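Local coordinates for petrobactin-binding protein YclQ (Bacillus subtilis subsp. subtilis str. 168, PDB 3GFV), which binds petrobactin, iron-free or ferric, and its precursor 3,4-dihydroxybenzoic acid, serving the YclNOPQ ABC transporter in ferric-petrobactin uptake, at residues Asp46-Lys50 with Leu51-Asp55; Asp147-Lys150 with Asp151-Asn155; Asp270-Thr273 with Trp274-Gly278. All blocks are in the same frame, centred on the assembly; numbering follows the deposited sequence.

Contact 1 of 3, residues Asp46-Lys50 with Leu51-Asp55; sequences DTLDK and LGLDD
The last turn of helix 42-50 closes against the residues that follow it, with Leu-51 N still bonded to Thr-47 O at 3.0 Å in regular helical fashion. Beyond that the chain turns back: Leu-53 N reaches Leu-48 O at 2.9 Å, and Gly-52 N donates to Asp-49 O at 3.0 Å from above the carbonyl plane. Leu-48 O also takes a weak bond from Leu-51 N, so two amides converge on it. Gly-52, with phi 72°, is where the chain leaves the helix, and this ending is a Schellman motif. Across it, Leu-48 CD2 meets Leu-53 CD1 at 3.8 Å, the two side chains crossing at about a right angle, and both rest on Phe-143. Thr-47 and Leu-51 instead run side by side, the methyl CG2 of Thr-47 against CD1 of Leu-51 at 3.8 Å. The threonine OG1 stands beside the backbone N (chi1 -67°) and accepts from Leu-281 N, which leaves CG2 anti to that nitrogen and against Leu-51. On another side of the helix end, the carboxylates of Asp-49 and Asp-54 lie nearly coplanar, their planes 16° apart, and Asp-49 OD1 comes within 2.6 Å of Asp-54 OD2. Lys-71 forms a salt bridge to the same Asp-49 OD1 and a long, weak ion pair with Asp-54, which would offset some of the negative charge.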
ATOM      1  N   ASP A  46      -5.679   7.819  -3.350  1.00 20.82           N
ATOM      2  CA  ASP A  46      -6.346   8.088  -2.087  1.00 20.51           C
ATOM      3  C   ASP A  46      -5.808   9.351  -1.417  1.00 24.45           C
ATOM      4  O   ASP A  46      -6.536  10.017  -0.675  1.00 24.29           O
ATOM      5  CB  ASP A  46      -6.445   6.833  -1.165  1.00 19.25           C
ATOM      6  CG  ASP A  46      -5.173   6.521  -0.364  1.00 24.23           C
ATOM      7  OD1 ASP A  46      -4.837   5.314  -0.270  1.00 24.49           O
ATOM      8  OD2 ASP A  46      -4.537   7.440   0.218  1.00 26.30           O
ATOM      9  N   THR A  47      -4.562   9.708  -1.728  1.00 22.97           N
ATOM     10  CA  THR A  47      -4.051  11.010  -1.300  1.00 21.43           C
ATOM     11  C   THR A  47      -4.813  12.115  -2.035  1.00 22.85           C
ATOM     12  O   THR A  47      -5.277  13.055  -1.411  1.00 22.09           O
ATOM     13  CB  THR A  47      -2.528  11.140  -1.496  1.00 20.64           C
ATOM     14  OG1 THR A  47      -1.854  10.229  -0.608  1.00 21.54           O
ATOM     15  CG2 THR A  47      -2.036  12.587  -1.201  1.00 22.53           C
ATOM     16  N   LEU A  48      -4.977  11.986  -3.349  1.00 22.73           N
ATOM     17  CA  LEU A  48      -5.772  12.964  -4.080  1.00 26.59           C
ATOM     18  C   LEU A  48      -7.172  13.087  -3.466  1.00 26.97           C
ATOM     19  O   LEU A  48      -7.694  14.193  -3.293  1.00 26.58           O
ATOM     20  CB  LEU A  48      -5.842  12.574  -5.559  1.00 21.83           C
ATOM     21  CG  LEU A  48      -4.534  12.675  -6.335  1.00 26.93           C
ATOM     22  CD1 LEU A  48      -4.697  12.058  -7.732  1.00 24.71           C
ATOM     23  CD2 LEU A  48      -4.067  14.129  -6.442  1.00 26.65           C
ATOM     24  N   ASP A  49      -7.775  11.952  -3.110  1.00 27.14           N
ATOM     25  CA  ASP A  49      -9.112  11.961  -2.529  1.00 24.66           C
ATOM     26  C   ASP A  49      -9.138  12.693  -1.187  1.00 24.46           C
ATOM     27  O   ASP A  49     -10.034  13.495  -0.934  1.00 29.50           O
ATOM     28  CB  ASP A  49      -9.652  10.543  -2.340  1.00 27.20           C
ATOM     29  CG  ASP A  49     -11.067  10.532  -1.781  1.00 30.95           C
ATOM     30  OD1 ASP A  49     -12.005  10.869  -2.538  1.00 30.06           O
ATOM     31  OD2 ASP A  49     -11.241  10.201  -0.582  1.00 33.96           O
ATOM     32  N   LYS A  50      -8.160  12.402  -0.330  1.00 25.18           N
ATOM     33  CA  LYS A  50      -8.082  13.036   0.986  1.00 24.64           C
ATOM     34  C   LYS A  50      -7.956  14.559   0.852  1.00 31.24           C
ATOM     35  O   LYS A  50      -8.453  15.324   1.688  1.00 31.18           O
ATOM     36  CB  LYS A  50      -6.886  12.482   1.758  1.00 24.00           C
ATOM     37  CG  LYS A  50      -6.693  13.084   3.147  1.00 36.61           C
ATOM     38  CD  LYS A  50      -7.797  12.637   4.091  1.00 42.81           C
ATOM     39  CE  LYS A  50      -7.686  13.315   5.457  1.00 50.57           C
ATOM     40  NZ  LYS A  50      -8.978  13.227   6.209  1.00 54.69           N
ATOM     41  N   LEU A  51      -7.293  15.000  -0.209  1.00 29.46           N
ATOM     42  CA  LEU A  51      -7.050  16.421  -0.422  1.00 26.55           C
ATOM     43  C   LEU A  51      -8.225  17.084  -1.140  1.00 33.34           C
ATOM     44  O   LEU A  51      -8.166  18.265  -1.459  1.00 32.85           O
ATOM     45  CB  LEU A  51      -5.765  16.624  -1.223  1.00 24.60           C
ATOM     46  CG  LEU A  51      -4.522  16.040  -0.556  1.00 32.04           C
ATOM     47  CD1 LEU A  51      -3.315  16.175  -1.460  1.00 33.43           C
ATOM     48  CD2 LEU A  51      -4.278  16.714   0.778  1.00 38.62           C
ATOM     49  N   GLY A  52      -9.282  16.317  -1.395  1.00 28.23           N
ATOM     50  CA  GLY A  52     -10.461  16.839  -2.065  1.00 28.41           C
ATOM     51  C   GLY A  52     -10.237  17.106  -3.541  1.00 31.44           C
ATOM     52  O   GLY A  52     -10.765  18.068  -4.090  1.00 32.02           O
ATOM     53  N   LEU A  53      -9.457  16.256  -4.200  1.00 27.90           N
ATOM     54  CA  LEU A  53      -9.127  16.490  -5.604  1.00 29.06           C
ATOM     55  C   LEU A  53      -9.742  15.466  -6.555  1.00 28.54           C
ATOM     56  O   LEU A  53      -9.205  15.251  -7.636  1.00 29.13           O
ATOM     57  CB  LEU A  53      -7.610  16.490  -5.801  1.00 24.85           C
ATOM     58  CG  LEU A  53      -6.874  17.646  -5.115  1.00 30.16           C
ATOM     59  CD1 LEU A  53      -5.395  17.346  -5.023  1.00 30.76           C
ATOM     60  CD2 LEU A  53      -7.128  18.954  -5.877  1.00 32.38           C
ATOM     61  N   ASP A  54     -10.858  14.851  -6.163  1.00 27.56           N
ATOM     62  CA  ASP A  54     -11.503  13.818  -7.002  1.00 27.38           C
ATOM     63  C   ASP A  54     -11.776  14.364  -8.413  1.00 32.54           C
ATOM     64  O   ASP A  54     -11.688  13.646  -9.418  1.00 30.44           O
ATOM     65  CB  ASP A  54     -12.853  13.382  -6.399  1.00 35.82           C
ATOM     66  CG  ASP A  54     -12.715  12.555  -5.132  1.00 39.64           C
ATOM     67  OD1 ASP A  54     -13.735  12.380  -4.427  1.00 46.18           O
ATOM     68  OD2 ASP A  54     -11.607  12.083  -4.839  1.00 35.68           O
ATOM     69  N   ASP A  55     -12.114  15.649  -8.480  1.00 30.95           N
ATOM     70  CA  ASP A  55     -12.557  16.253  -9.730  1.00 35.13           C
ATOM     71  C   ASP A  55     -11.502  16.252 -10.825  1.00 36.03           C
ATOM     72  O   ASP A  55     -11.839  16.377 -12.001  1.00 35.63           O
ATOM     73  CB  ASP A  55     -13.036  17.691  -9.501  1.00 41.33           C
ATOM     74  CG  ASP A  55     -14.368  17.749  -8.798  1.00 56.20           C
ATOM     75  OD1 ASP A  55     -15.049  16.699  -8.726  1.00 58.56           O
ATOM     76  OD2 ASP A  55     -14.737  18.844  -8.316  1.00 65.08           O
TER

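Contact 2 of 3, residues Asp147-Lys150 with Asp151-Asn155; sequences DKVK and DELAN
Val-149 O receives Leu-153 N at 2.8 Å, the shortest polar bond of this helical stretch. Its neighbours repeat the same i to i+4 pattern, with Glu-152 N on Lys-148 O, Asp-151 N on Asp-147 O and Ala-154 N on Lys-150 O. Between the side chains of one such pair, Lys-148 and Glu-152, a salt bridge spans one turn: Lys-148 NZ donates to Glu-152 OE2 at 3.0 Å, meeting the oxygen from above the carboxylate plane, 45° out of it. Both side chains are bent at chi2. The lysine leaves with CG anti to the backbone N and then kinks (chi2 69°), while the glutamate kinks the opposite way (chi2 -59°), and the two meet at an oblique angle. Glu-152 CG passes 3.2 Å from Lys-148 O. Along the inner face Val-149 and Leu-153 lie side by side and point the same way, CG1 of the valine touching CD1 of the leucine at 3.7 Å. The carboxylate of Asp-151 lies beside Asp-147 O without a hydrogen bond to it. These residues belong to the first turns of the long helix 146-170. Val-149 and Leu-153 pack on Ala-136 of helix 128-142, Leu-51 in the loop after helix 42-50 lies against Lys-148 and Val-149, and Leu-281 at the start of helix 281-296 meets Glu-152 and Leu-153.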
ATOM      1  N   ASP A 147       0.303  22.826   2.675  1.00 33.25           N
ATOM      2  CA  ASP A 147      -0.016  22.903   4.098  1.00 37.56           C
ATOM      3  C   ASP A 147      -0.909  21.754   4.568  1.00 33.12           C
ATOM      4  O   ASP A 147      -0.700  21.199   5.643  1.00 32.61           O
ATOM      5  CB  ASP A 147      -0.643  24.244   4.455  1.00 45.00           C
ATOM      6  CG  ASP A 147       0.332  25.385   4.319  1.00 57.34           C
ATOM      7  OD1 ASP A 147       1.554  25.132   4.426  1.00 55.77           O
ATOM      8  OD2 ASP A 147      -0.126  26.529   4.111  1.00 65.27           O
ATOM      9  N   LYS A 148      -1.927  21.420   3.788  1.00 32.31           N
ATOM     10  CA  LYS A 148      -2.775  20.281   4.124  1.00 28.67           C
ATOM     11  C   LYS A 148      -1.944  19.009   4.226  1.00 28.56           C
ATOM     12  O   LYS A 148      -2.105  18.226   5.166  1.00 29.73           O
ATOM     13  CB  LYS A 148      -3.875  20.123   3.073  1.00 33.07           C
ATOM     14  CG  LYS A 148      -4.782  18.935   3.280  1.00 36.47           C
ATOM     15  CD  LYS A 148      -5.676  19.074   4.482  1.00 37.90           C
ATOM     16  CE  LYS A 148      -6.767  18.026   4.449  1.00 44.98           C
ATOM     17  NZ  LYS A 148      -7.444  17.940   5.761  1.00 41.22           N
ATOM     18  N   VAL A 149      -1.045  18.795   3.271  1.00 26.93           N
ATOM     19  CA  VAL A 149      -0.214  17.590   3.332  1.00 29.87           C
ATOM     20  C   VAL A 149       0.666  17.599   4.579  1.00 26.88           C
ATOM     21  O   VAL A 149       0.789  16.586   5.267  1.00 29.09           O
ATOM     22  CB  VAL A 149       0.642  17.410   2.072  1.00 28.26           C
ATOM     23  CG1 VAL A 149       1.679  16.310   2.282  1.00 27.77           C
ATOM     24  CG2 VAL A 149      -0.255  17.067   0.864  1.00 25.54           C
ATOM     25  N   LYS A 150       1.256  18.751   4.892  1.00 27.75           N
ATOM     26  CA  LYS A 150       2.136  18.827   6.052  1.00 31.18           C
ATOM     27  C   LYS A 150       1.391  18.412   7.316  1.00 31.80           C
ATOM     28  O   LYS A 150       1.892  17.631   8.138  1.00 29.04           O
ATOM     29  CB  LYS A 150       2.688  20.246   6.221  1.00 31.60           C
ATOM     30  CG  LYS A 150       3.529  20.409   7.475  1.00 42.65           C
ATOM     31  CD  LYS A 150       3.919  21.868   7.691  1.00 57.39           C
ATOM     32  CE  LYS A 150       4.948  21.998   8.810  1.00 68.31           C
ATOM     33  NZ  LYS A 150       4.548  21.237  10.034  1.00 73.33           N
ATOM     34  N   ASP A 151       0.187  18.943   7.466  1.00 28.20           N
ATOM     35  CA  ASP A 151      -0.633  18.667   8.633  1.00 32.41           C
ATOM     36  C   ASP A 151      -1.060  17.198   8.695  1.00 31.67           C
ATOM     37  O   ASP A 151      -1.055  16.581   9.768  1.00 31.01           O
ATOM     38  CB  ASP A 151      -1.859  19.578   8.638  1.00 32.23           C
ATOM     39  CG  ASP A 151      -1.503  21.035   8.876  1.00 36.70           C
ATOM     40  OD1 ASP A 151      -0.410  21.310   9.432  1.00 32.79           O
ATOM     41  OD2 ASP A 151      -2.316  21.914   8.500  1.00 36.95           O
ATOM     42  N   GLU A 152      -1.435  16.637   7.551  1.00 28.46           N
ATOM     43  CA  GLU A 152      -1.817  15.236   7.500  1.00 25.50           C
ATOM     44  C   GLU A 152      -0.632  14.325   7.820  1.00 24.07           C
ATOM     45  O   GLU A 152      -0.787  13.323   8.502  1.00 27.11           O
ATOM     46  CB  GLU A 152      -2.400  14.885   6.124  1.00 27.77           C
ATOM     47  CG  GLU A 152      -3.726  15.588   5.828  1.00 32.44           C
ATOM     48  CD  GLU A 152      -4.798  15.254   6.857  1.00 47.95           C
ATOM     49  OE1 GLU A 152      -4.930  14.063   7.214  1.00 48.50           O
ATOM     50  OE2 GLU A 152      -5.510  16.178   7.306  1.00 52.02           O
ATOM     51  N   LEU A 153       0.551  14.676   7.326  1.00 25.01           N
ATOM     52  CA  LEU A 153       1.733  13.872   7.621  1.00 27.50           C
ATOM     53  C   LEU A 153       2.029  13.949   9.122  1.00 26.72           C
ATOM     54  O   LEU A 153       2.396  12.938   9.739  1.00 27.99           O
ATOM     55  CB  LEU A 153       2.938  14.350   6.801  1.00 25.16           C
ATOM     56  CG  LEU A 153       2.861  13.972   5.314  1.00 24.83           C
ATOM     57  CD1 LEU A 153       4.032  14.563   4.528  1.00 28.77           C
ATOM     58  CD2 LEU A 153       2.793  12.452   5.122  1.00 27.40           C
ATOM     59  N   ALA A 154       1.874  15.138   9.705  1.00 26.85           N
ATOM     60  CA  ALA A 154       2.066  15.280  11.141  1.00 27.53           C
ATOM     61  C   ALA A 154       1.127  14.391  11.953  1.00 27.77           C
ATOM     62  O   ALA A 154       1.556  13.746  12.921  1.00 29.22           O
ATOM     63  CB  ALA A 154       1.942  16.775  11.583  1.00 31.21           C
ATOM     64  N   ASN A 155      -0.146  14.346  11.573  1.00 26.76           N
ATOM     65  CA  ASN A 155      -1.108  13.487  12.262  1.00 31.89           C
ATOM     66  C   ASN A 155      -0.739  12.022  12.123  1.00 30.10           C
ATOM     67  O   ASN A 155      -0.858  11.252  13.073  1.00 28.65           O
ATOM     68  CB  ASN A 155      -2.520  13.674  11.718  1.00 35.02           C
ATOM     69  CG  ASN A 155      -3.080  15.032  12.018  1.00 46.36           C
ATOM     70  OD1 ASN A 155      -2.664  15.701  12.979  1.00 47.34           O
ATOM     71  ND2 ASN A 155      -4.038  15.465  11.199  1.00 47.87           N
TER

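Contact 3 of 3, residues Asp270-Thr273 with Trp274-Gly278; sequences DSAT and WYLSG
Residues Asp-270 to Gly-278 form the short helix 271-276 with its two ends, held by successive i to i+4 bonds from Trp-274 N to Asp-270 O (3.0 Å) through to Ser-277 N on Thr-273 O (2.9 Å). Asp-270 O has a second neighbour in the indole of Trp-274, whose CD1 lies 3.1 Å from it, with the oxygen at the ring edge and in its plane. The ring is set there by CG standing beside the backbone N (chi1 -76°), and its NE1 is bonded to Glu-290, which also accepts from Asp-270 N. The carboxylate of Asp-270 turns onto Thr-273: OD2 takes the hydroxyl OG1 at 2.7 Å from above its plane, while OD1 makes a weak capping bond with Thr-273 N at 3.5 Å. Gln-286 of helix 281-296 is a further partner of OD2. One turn along, Ala-272 CB touches Leu-276 CD1 loosely at 4.3 Å. Tyr-275 takes the other course, CG anti to the backbone N (chi1 -176°), which leads its ring away from the segment Asp-270-Thr-273. There it forms a cation-pi pair with Arg-104, its OH bonds to Arg-236, and a bound phosphate, probably from the crystallisation liquor, lies close to the OH. Asp-270 is the N-cap of this helix, which follows strand 266-268 in the periplasmic binding protein fold.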
ATOM      1  N   ASP A 270      -7.082  -5.916   5.816  1.00 18.62           N
ATOM      2  CA  ASP A 270      -7.934  -5.676   4.651  1.00 22.98           C
ATOM      3  C   ASP A 270      -7.124  -5.968   3.396  1.00 19.88           C
ATOM      4  O   ASP A 270      -6.407  -5.108   2.896  1.00 23.82           O
ATOM      5  CB  ASP A 270      -8.396  -4.210   4.710  1.00 26.37           C
ATOM      6  CG  ASP A 270      -9.112  -3.739   3.445  1.00 30.72           C
ATOM      7  OD1 ASP A 270      -9.359  -4.526   2.511  1.00 27.31           O
ATOM      8  OD2 ASP A 270      -9.417  -2.535   3.398  1.00 30.39           O
ATOM      9  N   SER A 271      -7.244  -7.197   2.878  1.00 20.77           N
ATOM     10  CA  SER A 271      -6.307  -7.682   1.873  1.00 20.92           C
ATOM     11  C   SER A 271      -6.285  -6.817   0.618  1.00 17.29           C
ATOM     12  O   SER A 271      -5.212  -6.528   0.073  1.00 19.77           O
ATOM     13  CB  SER A 271      -6.612  -9.134   1.506  1.00 21.39           C
ATOM     14  OG  SER A 271      -6.558  -9.969   2.674  1.00 21.38           O
ATOM     15  N   ALA A 272      -7.461  -6.415   0.152  1.00 19.28           N
ATOM     16  CA  ALA A 272      -7.524  -5.562  -1.043  1.00 21.32           C
ATOM     17  C   ALA A 272      -6.715  -4.266  -0.877  1.00 23.05           C
ATOM     18  O   ALA A 272      -5.942  -3.885  -1.757  1.00 21.38           O
ATOM     19  CB  ALA A 272      -8.989  -5.254  -1.421  1.00 22.58           C
ATOM     20  N   THR A 273      -6.875  -3.593   0.256  1.00 20.17           N
ATOM     21  CA  THR A 273      -6.112  -2.376   0.501  1.00 21.06           C
ATOM     22  C   THR A 273      -4.616  -2.659   0.620  1.00 23.27           C
ATOM     23  O   THR A 273      -3.790  -1.968   0.022  1.00 17.82           O
ATOM     24  CB  THR A 273      -6.637  -1.659   1.751  1.00 21.34           C
ATOM     25  OG1 THR A 273      -7.977  -1.229   1.497  1.00 23.50           O
ATOM     26  CG2 THR A 273      -5.772  -0.440   2.104  1.00 20.77           C
ATOM     27  N   TRP A 274      -4.259  -3.703   1.374  1.00 17.74           N
ATOM     28  CA  TRP A 274      -2.850  -3.996   1.608  1.00 18.36           C
ATOM     29  C   TRP A 274      -2.108  -4.479   0.366  1.00 19.10           C
ATOM     30  O   TRP A 274      -0.934  -4.135   0.164  1.00 20.95           O
ATOM     31  CB  TRP A 274      -2.679  -4.992   2.768  1.00 18.11           C
ATOM     32  CG  TRP A 274      -2.882  -4.366   4.102  1.00 20.10           C
ATOM     33  CD1 TRP A 274      -4.061  -3.932   4.635  1.00 16.83           C
ATOM     34  CD2 TRP A 274      -1.874  -4.094   5.080  1.00 19.01           C
ATOM     35  NE1 TRP A 274      -3.849  -3.410   5.894  1.00 18.10           N
ATOM     36  CE2 TRP A 274      -2.509  -3.466   6.173  1.00 18.24           C
ATOM     37  CE3 TRP A 274      -0.489  -4.293   5.125  1.00 19.29           C
ATOM     38  CZ2 TRP A 274      -1.809  -3.065   7.322  1.00 18.76           C
ATOM     39  CZ3 TRP A 274       0.209  -3.890   6.263  1.00 20.07           C
ATOM     40  CH2 TRP A 274      -0.458  -3.286   7.346  1.00 20.94           C
ATOM     41  N   TYR A 275      -2.808  -5.236  -0.481  1.00 19.05           N
ATOM     42  CA  TYR A 275      -2.198  -5.805  -1.677  1.00 21.22           C
ATOM     43  C   TYR A 275      -2.267  -4.872  -2.900  1.00 22.33           C
ATOM     44  O   TYR A 275      -1.296  -4.747  -3.644  1.00 24.23           O
ATOM     45  CB  TYR A 275      -2.843  -7.154  -1.993  1.00 19.95           C
ATOM     46  CG  TYR A 275      -2.192  -7.852  -3.158  1.00 23.58           C
ATOM     47  CD1 TYR A 275      -0.919  -8.396  -3.034  1.00 31.13           C
ATOM     48  CD2 TYR A 275      -2.843  -7.957  -4.376  1.00 31.29           C
ATOM     49  CE1 TYR A 275      -0.314  -9.050  -4.099  1.00 37.86           C
ATOM     50  CE2 TYR A 275      -2.246  -8.608  -5.447  1.00 37.56           C
ATOM     51  CZ  TYR A 275      -0.978  -9.147  -5.298  1.00 39.37           C
ATOM     52  OH  TYR A 275      -0.373  -9.791  -6.362  1.00 46.29           O
ATOM     53  N   LEU A 276      -3.391  -4.194  -3.084  1.00 18.75           N
ATOM     54  CA  LEU A 276      -3.578  -3.379  -4.294  1.00 19.86           C
ATOM     55  C   LEU A 276      -3.210  -1.930  -4.057  1.00 24.31           C
ATOM     56  O   LEU A 276      -2.995  -1.175  -5.004  1.00 22.29           O
ATOM     57  CB  LEU A 276      -5.031  -3.398  -4.732  1.00 22.40           C
ATOM     58  CG  LEU A 276      -5.578  -4.799  -5.021  1.00 27.83           C
ATOM     59  CD1 LEU A 276      -7.080  -4.737  -5.271  1.00 26.12           C
ATOM     60  CD2 LEU A 276      -4.825  -5.460  -6.176  1.00 28.66           C
ATOM     61  N   SER A 277      -3.165  -1.525  -2.797  1.00 20.62           N
ATOM     62  CA  SER A 277      -2.980  -0.102  -2.513  1.00 19.94           C
ATOM     63  C   SER A 277      -1.869   0.116  -1.487  1.00 22.71           C
ATOM     64  O   SER A 277      -0.871  -0.595  -1.484  1.00 23.50           O
ATOM     65  CB  SER A 277      -4.292   0.535  -2.051  1.00 21.09           C
ATOM     66  OG  SER A 277      -4.159   1.965  -1.989  1.00 21.87           O
ATOM     67  N   GLY A 278      -2.050   1.100  -0.617  1.00 20.96           N
ATOM     68  CA  GLY A 278      -1.011   1.463   0.330  1.00 20.36           C
ATOM     69  C   GLY A 278      -0.175   2.643  -0.152  1.00 24.45           C
ATOM     70  O   GLY A 278      -0.075   2.893  -1.354  1.00 23.11           O
TER

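Contacts 1, 2 and 3 follow one another along the chain, each local to a helix or its end. Contacts 1 and 2, with centres about 14 Å apart, touch directly: Lys-50 and Leu-51 at the end of helix 42-50 pack on Lys-148, Val-149 and Glu-152 of helix 146-170. Contact 3, about 18 Å from contact 1 and 23 Å from contact 2 between centres, sits nearest the middle of the chain. It meets contact 1 through Asp-46 and Ser-277. Helix 281-296 borders all three. Helix 271-276 follows strand 266-268 of the mixed sheet and helix 42-50 follows strand 37-39 of the parallel sheet, so contacts 1 and 3 meet between the two lobes of the periplasmic binding protein fold.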